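Local coordinates for carbohydrate deacetylase Agd3 (Neosartorya fumigata, PDB 6NWZ), which probably removes acetyl groups from the N-acetylated sugars of the exopolysaccharide galactosaminogalactan, and is required for biofilm formation by this fungus, at residues Y400-Q411 against D442-I452. Sequence-based numbering, arbitrary orientation.
Sequences YADVFKEISFNQ and DALQAWWDNGI
Helices 400-411 and 442-449 run roughly parallel, their axes crossing at -36° and approaching to 8.2 Å, with Phe404 and Ala446 meeting near the middle at a CA-CA distance of 4.8 Å. Such closeness is possible because the second helix presents alanines here: Ala446 CB lies 3.6 Å from Phe404 N, almost against the backbone. The same methyl sits over one face of the Tyr400 ring in a CH-pi contact, 4.2 Å from the ring centroid. With CG anti to the backbone N (chi1 177°), Tyr400 reaches across the groove and lodges as a knob among Asp442, Gln445, Ala446 and Asp449.

On the inner side Val403 forks: CG2 rests on Ala443 CB, while CG1 approaches the edge of the Trp447 indole, 3.5 Å from CD1. The indole NE1 is bonded beyond the pair, to Gln395. Ile407 continues this apolar seam, CG1 against Trp447 CD1 and CG2 against Ile452 CG1; Ile430 of strand 429-430 touches all three.

Asn450 joins the far end of the contact. Its ND2 lies above the Phe404 ring, displaced toward the rim, and donates to Ala446 O at 2.9 Å, turning the amide back onto its own segment. That leaves OD1 facing Gln411, whose extended chain brings NE2 to 3.3 Å; the donor stands above the carbonyl plane, with the two amide planes 74° apart, so this bond is probably modest.

The chemistry is therefore divided: aliphatic and indole groups fill the buried side within the deacetylase domain, near but not part of its zinc sites, whereas the amide of the partly exposed Asn450 is both tied to Ala446 of its own segment and bonded across to Gln411 of helix 400-411.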
loop_
_atom_site.group_PDB
_atom_site.type_symbol
_atom_site.label_atom_id
_atom_site.label_comp_id
_atom_site.label_asym_id
_atom_site.label_seq_id
_atom_site.Cartn_x
_atom_site.Cartn_y
_atom_site.Cartn_z
ATOM N N TYR A 400 30.072 -11.285 -11.480
ATOM C CA TYR A 400 29.371 -12.439 -10.929
ATOM C C TYR A 400 30.089 -12.977 -9.696
ATOM O O TYR A 400 29.447 -13.307 -8.691
ATOM C CB TYR A 400 29.234 -13.529 -11.994
ATOM C CG TYR A 400 28.575 -14.804 -11.502
ATOM C CD1 TYR A 400 29.307 -15.774 -10.827
ATOM C CD2 TYR A 400 27.226 -15.041 -11.717
ATOM C CE1 TYR A 400 28.715 -16.931 -10.374
ATOM C CE2 TYR A 400 26.625 -16.204 -11.270
ATOM C CZ TYR A 400 27.379 -17.146 -10.598
ATOM O OH TYR A 400 26.805 -18.309 -10.143
ATOM N N ALA A 401 31.420 -13.072 -9.754
ATOM C CA ALA A 401 32.177 -13.624 -8.634
ATOM C C ALA A 401 32.001 -12.788 -7.373
ATOM O O ALA A 401 31.888 -13.336 -6.269
ATOM C CB ALA A 401 33.657 -13.728 -9.000
ATOM N N ASP A 402 31.986 -11.459 -7.510
ATOM C CA ASP A 402 31.783 -10.602 -6.347
ATOM C C ASP A 402 30.389 -10.800 -5.767
ATOM O O ASP A 402 30.230 -11.023 -4.559
ATOM C CB ASP A 402 32.003 -9.132 -6.719
ATOM C CG ASP A 402 33.475 -8.745 -6.774
ATOM O OD1 ASP A 402 34.341 -9.592 -6.457
ATOM O OD2 ASP A 402 33.766 -7.584 -7.135
ATOM N N VAL A 403 29.364 -10.737 -6.619
ATOM C CA VAL A 403 27.998 -10.809 -6.119
ATOM C C VAL A 403 27.689 -12.197 -5.576
ATOM O O VAL A 403 26.940 -12.332 -4.601
ATOM C CB VAL A 403 27.008 -10.391 -7.221
ATOM C CG1 VAL A 403 25.596 -10.363 -6.671
ATOM C CG2 VAL A 403 27.391 -9.027 -7.776
ATOM N N PHE A 404 28.262 -13.243 -6.179
ATOM C CA PHE A 404 28.044 -14.596 -5.674
ATOM C C PHE A 404 28.508 -14.722 -4.230
ATOM O O PHE A 404 27.833 -15.348 -3.404
ATOM C CB PHE A 404 28.768 -15.616 -6.554
ATOM C CG PHE A 404 28.417 -17.048 -6.239
ATOM C CD1 PHE A 404 29.019 -17.713 -5.180
ATOM C CD2 PHE A 404 27.486 -17.728 -7.004
ATOM C CE1 PHE A 404 28.694 -19.024 -4.890
ATOM C CE2 PHE A 404 27.160 -19.040 -6.718
ATOM C CZ PHE A 404 27.764 -19.688 -5.661
ATOM N N LYS A 405 29.663 -14.137 -3.910
ATOM C CA LYS A 405 30.133 -14.137 -2.533
ATOM C C LYS A 405 29.338 -13.170 -1.661
ATOM O O LYS A 405 29.160 -13.427 -0.466
ATOM C CB LYS A 405 31.627 -13.808 -2.493
ATOM C CG LYS A 405 32.490 -14.871 -3.164
ATOM C CD LYS A 405 33.971 -14.672 -2.889
ATOM C CE LYS A 405 34.560 -13.563 -3.746
ATOM N NZ LYS A 405 34.571 -13.893 -5.200
ATOM N N GLU A 406 28.838 -12.073 -2.239
ATOM C CA GLU A 406 28.002 -11.152 -1.474
ATOM C C GLU A 406 26.776 -11.856 -0.906
ATOM O O GLU A 406 26.343 -11.560 0.215
ATOM C CB GLU A 406 27.578 -9.973 -2.350
ATOM C CG GLU A 406 28.675 -8.962 -2.621
ATOM C CD GLU A 406 29.051 -8.172 -1.387
ATOM O OE1 GLU A 406 30.265 -7.990 -1.147
ATOM O OE2 GLU A 406 28.133 -7.739 -0.658
ATOM N N ILE A 407 26.205 -12.789 -1.660
ATOM C CA ILE A 407 25.017 -13.520 -1.224
ATOM C C ILE A 407 25.388 -14.714 -0.353
ATOM O O ILE A 407 24.874 -14.872 0.756
ATOM C CB ILE A 407 24.188 -13.960 -2.450
ATOM C CG1 ILE A 407 23.800 -12.753 -3.304
ATOM C CG2 ILE A 407 22.950 -14.729 -2.012
ATOM C CD1 ILE A 407 22.963 -11.734 -2.565
ATOM N N SER A 408 26.293 -15.567 -0.840
ATOM C CA SER A 408 26.578 -16.821 -0.149
ATOM C C SER A 408 27.216 -16.588 1.216
ATOM O O SER A 408 26.895 -17.293 2.182
ATOM C CB SER A 408 27.470 -17.698 -1.022
ATOM O OG SER A 408 28.511 -16.932 -1.602
ATOM N N PHE A 409 28.129 -15.620 1.321
ATOM C CA PHE A 409 28.761 -15.353 2.609
ATOM C C PHE A 409 27.733 -14.909 3.639
ATOM O O PHE A 409 27.746 -15.370 4.785
ATOM C CB PHE A 409 29.852 -14.294 2.460
ATOM C CG PHE A 409 31.193 -14.846 2.067
ATOM C CD1 PHE A 409 31.346 -15.578 0.900
ATOM C CD2 PHE A 409 32.310 -14.609 2.855
ATOM C CE1 PHE A 409 32.584 -16.075 0.535
ATOM C CE2 PHE A 409 33.553 -15.104 2.494
ATOM C CZ PHE A 409 33.689 -15.835 1.333
ATOM N N ASN A 410 26.832 -14.009 3.247
ATOM C CA ASN A 410 25.812 -13.551 4.177
ATOM C C ASN A 410 24.842 -14.671 4.532
ATOM O O ASN A 410 24.288 -14.679 5.636
ATOM C CB ASN A 410 25.068 -12.354 3.588
ATOM C CG ASN A 410 24.654 -11.350 4.641
ATOM O OD1 ASN A 410 25.415 -11.045 5.561
ATOM N ND2 ASN A 410 23.438 -10.831 4.516
ATOM N N GLN A 411 24.626 -15.620 3.617
ATOM C CA GLN A 411 23.792 -16.775 3.936
ATOM C C GLN A 411 24.463 -17.657 4.982
ATOM O O GLN A 411 23.819 -18.101 5.940
ATOM C CB GLN A 411 23.492 -17.581 2.669
ATOM C CG GLN A 411 22.564 -16.889 1.684
ATOM C CD GLN A 411 22.510 -17.587 0.335
ATOM O OE1 GLN A 411 21.515 -17.494 -0.388
ATOM N NE2 GLN A 411 23.584 -18.284 -0.016
ATOM N N ASP A 442 24.655 -10.267 -14.614
ATOM C CA ASP A 442 25.546 -11.191 -13.917
ATOM C C ASP A 442 25.273 -11.201 -12.422
ATOM O O ASP A 442 25.446 -12.234 -11.764
ATOM C CB ASP A 442 27.009 -10.821 -14.169
ATOM C CG ASP A 442 27.355 -10.771 -15.640
ATOM O OD1 ASP A 442 26.619 -11.377 -16.445
ATOM O OD2 ASP A 442 28.368 -10.127 -15.989
ATOM N N ALA A 443 24.856 -10.060 -11.869
ATOM C CA ALA A 443 24.521 -10.003 -10.454
ATOM C C ALA A 443 23.223 -10.748 -10.173
ATOM O O ALA A 443 23.151 -11.559 -9.242
ATOM C CB ALA A 443 24.429 -8.546 -10.000
ATOM N N LEU A 444 22.187 -10.495 -10.980
ATOM C CA LEU A 444 20.909 -11.177 -10.787
ATOM C C LEU A 444 21.050 -12.688 -10.922
ATOM O O LEU A 444 20.348 -13.441 -10.238
ATOM C CB LEU A 444 19.874 -10.646 -11.781
ATOM C CG LEU A 444 19.562 -9.149 -11.723
ATOM C CD1 LEU A 444 18.611 -8.748 -12.839
ATOM C CD2 LEU A 444 18.976 -8.778 -10.375
ATOM N N GLN A 445 21.948 -13.150 -11.797
ATOM C CA GLN A 445 22.214 -14.581 -11.892
ATOM C C GLN A 445 22.915 -15.092 -10.638
ATOM O O GLN A 445 22.641 -16.208 -10.179
ATOM C CB GLN A 445 23.051 -14.878 -13.138
ATOM C CG GLN A 445 23.262 -16.361 -13.417
ATOM C CD GLN A 445 22.005 -17.049 -13.916
ATOM O OE1 GLN A 445 21.438 -16.668 -14.941
ATOM N NE2 GLN A 445 21.562 -18.069 -13.191
ATOM N N ALA A 446 23.822 -14.292 -10.072
ATOM C CA ALA A 446 24.461 -14.676 -8.818
ATOM C C ALA A 446 23.435 -14.808 -7.699
ATOM O O ALA A 446 23.524 -15.725 -6.874
ATOM C CB ALA A 446 25.542 -13.664 -8.444
ATOM N N TRP A 447 22.455 -13.899 -7.653
ATOM C CA TRP A 447 21.341 -14.066 -6.723
ATOM C C TRP A 447 20.616 -15.375 -6.989
ATOM O O TRP A 447 20.369 -16.163 -6.071
ATOM C CB TRP A 447 20.345 -12.907 -6.839
ATOM C CG TRP A 447 20.883 -11.522 -6.660
ATOM C CD1 TRP A 447 22.179 -11.156 -6.445
ATOM C CD2 TRP A 447 20.122 -10.306 -6.688
ATOM N NE1 TRP A 447 22.274 -9.791 -6.341
ATOM C CE2 TRP A 447 21.025 -9.245 -6.485
ATOM C CE3 TRP A 447 18.766 -10.013 -6.866
ATOM C CZ2 TRP A 447 20.616 -7.914 -6.454
ATOM C CZ3 TRP A 447 18.362 -8.694 -6.835
ATOM C CH2 TRP A 447 19.283 -7.661 -6.631
ATOM N N TRP A 448 20.264 -15.619 -8.254
ATOM C CA TRP A 448 19.451 -16.779 -8.591
ATOM C C TRP A 448 20.199 -18.083 -8.355
ATOM O O TRP A 448 19.579 -19.098 -8.021
ATOM C CB TRP A 448 18.993 -16.688 -10.046
ATOM C CG TRP A 448 17.987 -17.731 -10.423
ATOM C CD1 TRP A 448 18.229 -19.045 -10.708
ATOM C CD2 TRP A 448 16.576 -17.546 -10.559
ATOM N NE1 TRP A 448 17.055 -19.689 -11.008
ATOM C CE2 TRP A 448 16.025 -18.791 -10.925
ATOM C CE3 TRP A 448 15.722 -16.449 -10.406
ATOM C CZ2 TRP A 448 14.659 -18.968 -11.141
ATOM C CZ3 TRP A 448 14.370 -16.624 -10.621
ATOM C CH2 TRP A 448 13.851 -17.875 -10.986
ATOM N N ASP A 449 21.520 -18.084 -8.540
ATOM C CA ASP A 449 22.284 -19.304 -8.308
ATOM C C ASP A 449 22.314 -19.677 -6.832
ATOM O O ASP A 449 22.536 -20.846 -6.502
ATOM C CB ASP A 449 23.694 -19.147 -8.876
ATOM C CG ASP A 449 23.702 -19.083 -10.398
ATOM O OD1 ASP A 449 22.627 -19.265 -11.012
ATOM O OD2 ASP A 449 24.783 -18.853 -10.982
ATOM N N ASN A 450 22.089 -18.715 -5.943
ATOM C CA ASN A 450 21.718 -19.009 -4.570
ATOM C C ASN A 450 20.192 -18.966 -4.469
ATOM O O ASN A 450 19.490 -18.735 -5.455
ATOM C CB ASN A 450 22.406 -18.036 -3.615
ATOM C CG ASN A 450 23.923 -18.074 -3.745
ATOM O OD1 ASN A 450 24.597 -18.864 -3.082
ATOM N ND2 ASN A 450 24.466 -17.220 -4.606
ATOM N N GLY A 451 19.657 -19.188 -3.277
ATOM C CA GLY A 451 18.215 -19.341 -3.161
ATOM C C GLY A 451 17.336 -18.134 -3.447
ATOM O O GLY A 451 16.149 -18.157 -3.106
ATOM N N ILE A 452 17.875 -17.093 -4.087
ATOM C CA ILE A 452 17.194 -15.804 -4.198
ATOM C C ILE A 452 16.331 -15.783 -5.451
ATOM O O ILE A 452 16.808 -16.069 -6.556
ATOM C CB ILE A 452 18.203 -14.642 -4.203
ATOM C CG1 ILE A 452 19.078 -14.692 -2.955
ATOM C CG2 ILE A 452 17.484 -13.302 -4.277
ATOM C CD1 ILE A 452 18.300 -14.917 -1.684
#